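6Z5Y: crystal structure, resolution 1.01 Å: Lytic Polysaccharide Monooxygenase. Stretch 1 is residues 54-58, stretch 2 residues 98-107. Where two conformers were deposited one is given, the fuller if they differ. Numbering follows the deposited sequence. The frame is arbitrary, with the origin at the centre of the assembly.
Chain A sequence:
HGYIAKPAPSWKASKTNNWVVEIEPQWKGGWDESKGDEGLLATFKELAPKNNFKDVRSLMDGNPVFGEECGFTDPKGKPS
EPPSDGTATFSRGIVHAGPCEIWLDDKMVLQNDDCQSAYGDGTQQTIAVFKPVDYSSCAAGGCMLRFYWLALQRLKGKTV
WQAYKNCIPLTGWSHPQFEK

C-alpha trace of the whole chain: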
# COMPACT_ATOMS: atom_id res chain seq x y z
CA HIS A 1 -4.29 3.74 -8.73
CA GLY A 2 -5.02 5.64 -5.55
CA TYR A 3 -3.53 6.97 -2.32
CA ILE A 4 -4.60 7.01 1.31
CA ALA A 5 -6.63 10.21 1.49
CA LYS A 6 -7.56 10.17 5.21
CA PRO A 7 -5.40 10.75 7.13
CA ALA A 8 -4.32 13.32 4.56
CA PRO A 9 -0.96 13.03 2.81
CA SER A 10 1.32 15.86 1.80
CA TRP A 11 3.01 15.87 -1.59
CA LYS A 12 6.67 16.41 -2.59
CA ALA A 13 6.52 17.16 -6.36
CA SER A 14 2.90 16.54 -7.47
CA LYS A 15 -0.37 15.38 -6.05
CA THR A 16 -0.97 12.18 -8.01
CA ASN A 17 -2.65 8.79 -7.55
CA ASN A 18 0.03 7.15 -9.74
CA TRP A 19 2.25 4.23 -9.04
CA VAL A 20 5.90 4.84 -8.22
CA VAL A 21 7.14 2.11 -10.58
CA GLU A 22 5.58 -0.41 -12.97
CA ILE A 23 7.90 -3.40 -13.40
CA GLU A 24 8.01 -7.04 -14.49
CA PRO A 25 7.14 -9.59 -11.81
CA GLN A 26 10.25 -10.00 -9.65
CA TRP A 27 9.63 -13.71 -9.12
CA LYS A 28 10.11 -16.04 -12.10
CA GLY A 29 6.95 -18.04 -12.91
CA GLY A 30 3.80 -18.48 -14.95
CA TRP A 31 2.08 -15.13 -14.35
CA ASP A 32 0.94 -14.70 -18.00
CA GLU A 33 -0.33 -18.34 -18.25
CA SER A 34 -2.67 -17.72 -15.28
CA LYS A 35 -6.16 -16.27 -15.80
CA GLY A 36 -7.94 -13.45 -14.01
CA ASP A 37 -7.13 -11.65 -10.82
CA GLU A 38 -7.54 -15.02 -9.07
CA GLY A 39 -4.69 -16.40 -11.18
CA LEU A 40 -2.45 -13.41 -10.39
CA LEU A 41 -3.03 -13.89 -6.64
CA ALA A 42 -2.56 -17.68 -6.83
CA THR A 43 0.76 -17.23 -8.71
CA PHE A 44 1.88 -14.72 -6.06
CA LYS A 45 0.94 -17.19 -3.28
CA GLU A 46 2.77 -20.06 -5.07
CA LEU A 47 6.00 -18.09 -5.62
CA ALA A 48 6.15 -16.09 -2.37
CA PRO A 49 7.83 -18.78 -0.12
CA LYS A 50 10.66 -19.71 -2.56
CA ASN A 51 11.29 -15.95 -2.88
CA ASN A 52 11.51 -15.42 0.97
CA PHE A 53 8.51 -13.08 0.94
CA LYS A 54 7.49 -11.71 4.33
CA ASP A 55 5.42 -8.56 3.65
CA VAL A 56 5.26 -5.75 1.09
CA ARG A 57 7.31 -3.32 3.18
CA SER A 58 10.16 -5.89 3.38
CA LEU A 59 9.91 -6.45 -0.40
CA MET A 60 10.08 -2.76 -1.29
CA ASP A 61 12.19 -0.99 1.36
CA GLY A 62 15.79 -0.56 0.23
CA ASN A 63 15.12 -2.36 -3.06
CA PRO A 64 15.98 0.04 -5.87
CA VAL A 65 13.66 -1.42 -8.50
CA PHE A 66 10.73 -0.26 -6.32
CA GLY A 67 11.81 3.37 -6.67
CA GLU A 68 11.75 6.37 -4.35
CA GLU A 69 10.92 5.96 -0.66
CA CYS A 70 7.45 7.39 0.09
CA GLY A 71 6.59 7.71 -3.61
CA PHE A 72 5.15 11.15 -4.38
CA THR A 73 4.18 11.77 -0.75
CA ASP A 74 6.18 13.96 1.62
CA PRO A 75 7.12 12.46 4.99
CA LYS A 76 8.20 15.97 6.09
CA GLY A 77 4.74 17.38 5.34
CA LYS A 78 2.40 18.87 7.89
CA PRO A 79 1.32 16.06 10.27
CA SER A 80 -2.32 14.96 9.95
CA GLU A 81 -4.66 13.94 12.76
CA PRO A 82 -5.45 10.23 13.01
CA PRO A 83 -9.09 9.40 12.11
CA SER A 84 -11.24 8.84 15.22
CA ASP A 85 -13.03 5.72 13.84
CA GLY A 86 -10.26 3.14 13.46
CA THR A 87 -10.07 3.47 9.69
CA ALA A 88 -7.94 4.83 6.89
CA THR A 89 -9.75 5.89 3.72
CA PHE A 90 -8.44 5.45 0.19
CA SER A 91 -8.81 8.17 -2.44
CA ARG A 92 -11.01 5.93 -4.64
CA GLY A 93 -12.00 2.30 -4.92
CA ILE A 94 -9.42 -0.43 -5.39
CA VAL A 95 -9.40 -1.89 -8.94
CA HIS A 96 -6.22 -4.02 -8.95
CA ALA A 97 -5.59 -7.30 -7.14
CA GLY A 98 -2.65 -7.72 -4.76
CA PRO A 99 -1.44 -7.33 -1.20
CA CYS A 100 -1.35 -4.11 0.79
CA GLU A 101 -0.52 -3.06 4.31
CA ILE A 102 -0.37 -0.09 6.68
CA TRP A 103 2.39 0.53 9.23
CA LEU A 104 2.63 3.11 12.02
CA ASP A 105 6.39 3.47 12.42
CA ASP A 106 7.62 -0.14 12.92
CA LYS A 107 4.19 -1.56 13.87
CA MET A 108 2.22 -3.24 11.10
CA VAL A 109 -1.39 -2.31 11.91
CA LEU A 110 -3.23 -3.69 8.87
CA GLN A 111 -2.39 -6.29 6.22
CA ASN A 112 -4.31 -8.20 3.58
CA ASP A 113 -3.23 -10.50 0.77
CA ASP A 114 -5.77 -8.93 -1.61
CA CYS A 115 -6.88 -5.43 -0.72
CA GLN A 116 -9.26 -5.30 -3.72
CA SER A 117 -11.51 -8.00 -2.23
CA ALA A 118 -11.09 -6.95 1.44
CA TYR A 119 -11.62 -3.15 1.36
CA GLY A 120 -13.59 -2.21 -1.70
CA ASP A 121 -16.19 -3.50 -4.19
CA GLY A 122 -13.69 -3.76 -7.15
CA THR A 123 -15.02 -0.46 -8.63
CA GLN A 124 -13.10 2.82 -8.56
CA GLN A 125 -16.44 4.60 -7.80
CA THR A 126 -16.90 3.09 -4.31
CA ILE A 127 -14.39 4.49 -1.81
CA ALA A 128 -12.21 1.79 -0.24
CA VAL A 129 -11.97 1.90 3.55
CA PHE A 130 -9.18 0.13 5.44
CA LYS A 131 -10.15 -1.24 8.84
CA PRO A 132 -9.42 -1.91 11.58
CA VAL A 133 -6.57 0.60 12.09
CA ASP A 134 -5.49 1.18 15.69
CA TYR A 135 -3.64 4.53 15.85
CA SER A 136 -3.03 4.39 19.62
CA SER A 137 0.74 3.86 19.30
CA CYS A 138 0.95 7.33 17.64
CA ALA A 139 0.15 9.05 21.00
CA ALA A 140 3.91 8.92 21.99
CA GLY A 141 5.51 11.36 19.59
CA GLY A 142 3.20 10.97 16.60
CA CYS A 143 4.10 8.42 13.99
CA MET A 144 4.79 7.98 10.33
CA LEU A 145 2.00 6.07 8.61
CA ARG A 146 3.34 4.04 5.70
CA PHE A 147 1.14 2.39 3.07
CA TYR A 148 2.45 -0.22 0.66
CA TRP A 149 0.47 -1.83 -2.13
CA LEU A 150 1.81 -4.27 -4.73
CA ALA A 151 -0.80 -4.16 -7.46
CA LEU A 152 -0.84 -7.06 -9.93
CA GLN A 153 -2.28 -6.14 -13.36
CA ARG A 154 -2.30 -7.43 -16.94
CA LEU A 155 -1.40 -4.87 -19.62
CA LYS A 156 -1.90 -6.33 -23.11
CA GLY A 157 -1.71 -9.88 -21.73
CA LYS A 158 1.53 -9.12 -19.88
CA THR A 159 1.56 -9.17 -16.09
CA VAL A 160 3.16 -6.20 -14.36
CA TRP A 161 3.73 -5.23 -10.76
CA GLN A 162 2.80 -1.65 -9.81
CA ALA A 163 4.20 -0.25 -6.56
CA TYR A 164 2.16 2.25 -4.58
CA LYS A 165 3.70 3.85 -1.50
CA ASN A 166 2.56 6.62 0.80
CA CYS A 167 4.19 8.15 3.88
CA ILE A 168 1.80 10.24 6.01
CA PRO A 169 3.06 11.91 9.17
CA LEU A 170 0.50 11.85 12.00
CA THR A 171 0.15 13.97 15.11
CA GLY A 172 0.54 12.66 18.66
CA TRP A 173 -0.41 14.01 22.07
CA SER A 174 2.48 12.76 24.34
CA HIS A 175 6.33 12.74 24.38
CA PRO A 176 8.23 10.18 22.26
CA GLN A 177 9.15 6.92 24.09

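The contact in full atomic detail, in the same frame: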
# COMPACT_ATOMS: atom_id res chain seq x y z
N LYS A 54 8.03 -11.92 2.97
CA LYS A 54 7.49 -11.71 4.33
C LYS A 54 6.26 -10.79 4.23
O LYS A 54 5.15 -11.19 4.56
CB LYS A 54 8.56 -11.14 5.27
CG LYS A 54 8.02 -10.90 6.69
CD LYS A 54 9.01 -10.32 7.67
N ASP A 55 6.48 -9.57 3.76
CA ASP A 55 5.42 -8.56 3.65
C ASP A 55 5.86 -7.55 2.58
O ASP A 55 6.99 -7.62 2.05
CB ASP A 55 5.12 -7.94 5.00
CG ASP A 55 6.36 -7.46 5.74
OD1 ASP A 55 7.23 -6.87 5.10
OD2 ASP A 55 6.44 -7.63 6.98
N VAL A 56 4.96 -6.67 2.21
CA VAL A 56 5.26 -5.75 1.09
C VAL A 56 6.33 -4.74 1.51
O VAL A 56 7.18 -4.40 0.68
CB VAL A 56 3.99 -5.10 0.54
CG1 VAL A 56 4.31 -4.23 -0.65
CG2 VAL A 56 2.96 -6.15 0.14
N ARG A 57 6.29 -4.27 2.75
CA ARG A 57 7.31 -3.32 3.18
C ARG A 57 8.70 -3.92 3.05
O ARG A 57 9.63 -3.23 2.59
CB ARG A 57 7.05 -2.89 4.63
CG ARG A 57 8.09 -1.89 5.11
CD ARG A 57 7.70 -1.32 6.46
NE ARG A 57 8.63 -0.23 6.78
CZ ARG A 57 8.49 0.56 7.85
NH1 ARG A 57 7.55 0.30 8.73
NH2 ARG A 57 9.26 1.62 8.02
N SER A 58 8.86 -5.17 3.43
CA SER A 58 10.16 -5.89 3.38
C SER A 58 10.59 -6.06 1.92
O SER A 58 11.77 -6.11 1.62
CB SER A 58 10.07 -7.23 4.07
OG SER A 58 9.83 -7.05 5.47
N GLY A 98 -3.99 -7.60 -5.35
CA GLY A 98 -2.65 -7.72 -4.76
C GLY A 98 -2.62 -7.26 -3.31
O GLY A 98 -3.56 -6.64 -2.82
N PRO A 99 -1.52 -7.58 -2.63
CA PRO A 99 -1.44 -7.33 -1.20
C PRO A 99 -1.15 -5.86 -0.87
O PRO A 99 -0.46 -5.15 -1.60
CB PRO A 99 -0.24 -8.20 -0.78
CG PRO A 99 0.62 -8.25 -2.03
CD PRO A 99 -0.37 -8.31 -3.17
N CYS A 100 -1.65 -5.45 0.29
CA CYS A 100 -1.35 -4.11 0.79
C CYS A 100 -1.30 -4.18 2.30
O CYS A 100 -1.73 -5.15 2.96
CB CYS A 100 -2.30 -3.05 0.27
SG CYS A 100 -3.86 -2.85 1.13
N GLU A 101 -0.72 -3.12 2.87
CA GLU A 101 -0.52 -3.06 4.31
C GLU A 101 -0.29 -1.63 4.74
O GLU A 101 0.13 -0.77 3.96
CB GLU A 101 0.61 -3.99 4.72
CG GLU A 101 1.93 -3.62 4.09
CD GLU A 101 2.95 -4.74 4.10
OE1 GLU A 101 2.63 -5.84 3.59
OE2 GLU A 101 4.08 -4.51 4.54
N ILE A 102 -0.56 -1.40 6.01
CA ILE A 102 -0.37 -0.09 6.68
C ILE A 102 0.48 -0.33 7.91
O ILE A 102 0.18 -1.23 8.73
CB ILE A 102 -1.70 0.55 7.06
CG1 ILE A 102 -2.57 0.79 5.84
CG2 ILE A 102 -1.47 1.87 7.81
CD1 ILE A 102 -4.00 1.22 6.13
N TRP A 103 1.50 0.51 8.07
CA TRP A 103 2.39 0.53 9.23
C TRP A 103 2.29 1.88 9.92
O TRP A 103 2.12 2.91 9.25
CB TRP A 103 3.83 0.32 8.77
CG TRP A 103 4.13 -1.01 8.17
CD1 TRP A 103 3.74 -1.47 6.94
CD2 TRP A 103 4.93 -2.02 8.74
NE1 TRP A 103 4.24 -2.72 6.73
CE2 TRP A 103 4.98 -3.08 7.82
CE3 TRP A 103 5.66 -2.13 9.94
CZ2 TRP A 103 5.75 -4.22 8.03
CZ3 TRP A 103 6.42 -3.26 10.15
CH2 TRP A 103 6.44 -4.30 9.20
N LEU A 104 2.45 1.88 11.22
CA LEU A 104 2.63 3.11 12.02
C LEU A 104 4.01 2.98 12.65
O LEU A 104 4.24 2.08 13.50
CB LEU A 104 1.54 3.25 13.08
CG LEU A 104 0.13 3.29 12.54
CD1 LEU A 104 -0.86 3.39 13.67
CD2 LEU A 104 -0.09 4.42 11.55
N ASP A 105 4.96 3.74 12.16
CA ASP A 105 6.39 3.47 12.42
C ASP A 105 6.62 1.98 12.15
O ASP A 105 6.29 1.50 11.05
CB ASP A 105 6.83 4.03 13.77
CG ASP A 105 6.63 5.54 13.85
OD1 ASP A 105 6.88 6.19 12.83
OD2 ASP A 105 6.31 6.02 14.96
N ASP A 106 7.22 1.27 13.09
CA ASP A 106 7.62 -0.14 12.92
C ASP A 106 6.54 -1.13 13.39
O ASP A 106 6.87 -2.29 13.51
CB ASP A 106 8.97 -0.39 13.59
CG ASP A 106 9.05 0.08 15.03
OD1 ASP A 106 7.99 0.45 15.60
OD2 ASP A 106 10.17 0.09 15.59
N LYS A 107 5.32 -0.67 13.52
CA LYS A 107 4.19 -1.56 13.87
C LYS A 107 3.31 -1.75 12.66
O LYS A 107 2.73 -0.77 12.14
CB LYS A 107 3.39 -0.93 15.00
CG LYS A 107 2.25 -1.79 15.52
CD LYS A 107 1.48 -1.09 16.61
CE LYS A 107 0.29 -1.83 17.15
NZ LYS A 107 -0.38 -1.05 18.22

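The first turn of a helix is set against the face of a β-strand, and the contact is organised around the free amides that every helix start leaves exposed. The strand runs from Cys100 to Leu104, and its alternation sorts the side chains: Glu101 and Trp103 point toward the helix start, Cys100 and Leu104 away. No backbone-to-backbone hydrogen bond joins the stretches. The nearest CA atoms, those of Val56 and Cys100, lie 6.8 Å apart, which leaves room for side chains to do the joining.

Glu101 is the keystone. With chi1 at 61° (p) and chi2 at -161° (t), its chain reaches across to place the carboxylate at the helix N-terminus. Val56 N donates to Glu101 OE1 at 2.8 Å and Arg57 N to Glu101 OE2 at 2.9 Å, both nearly straight, so two successive amides are taken by the two oxygens of one carboxylate. Glu101 OE2 also accepts from Trp103 NE1 at 2.8 Å, a bond along the strand's own face that helps fix the carboxylate and the indole relative to each other.

The next amide is served from within the helix's own stretch. Asp55, the N-cap, adopts chi1 near 50° (p), which turns its carboxylate back over the turn so that Asp55 OD1 accepts from Ser58 N at 2.9 Å; Ser58 OG, with chi1 at -65° (m), donates to the same OD1 at 2.6 Å. Two acids thus crowd one helix start, Asp55 OD1 and Glu101 OE2 being 4.0 Å apart; both carboxylates are held by amide donors of the helix start, and these favourable bonds can pay for the closeness of like charges. The other oxygen, Asp55 OD2, lies at the edge of the Trp103 ring, 3.6 Å from CZ2.

Arg57 is extended, with chi1, chi2 and chi3 all t, and this straight chain lies across the indole. Arg57 CD sits over the face of the Trp103 five-membered ring, 3.6 Å from its centroid, while Arg57 CZ is 4.8 Å from the centroid of the Trp103 six-membered ring, an off-centre cation-π contact. Trp103, at chi1 -65° (m) and chi2 72°, offers that face while its NE1 reaches Glu101. Beyond the ring, Arg57 NH1 donates to Asp105 O at 2.9 Å, in the type II' turn from Leu104 to Lys107; Arg57 NE is satisfied elsewhere in the structure.

At the other end the side chains meet in an apolar contact: Val56, at chi1 -177° (t), brings CG2 to 3.8 Å from Pro99 CG. The rule is economical: a buried acid from the strand meets the first two free amides, the N-cap takes the next, and aliphatic and aromatic surfaces pack nearby.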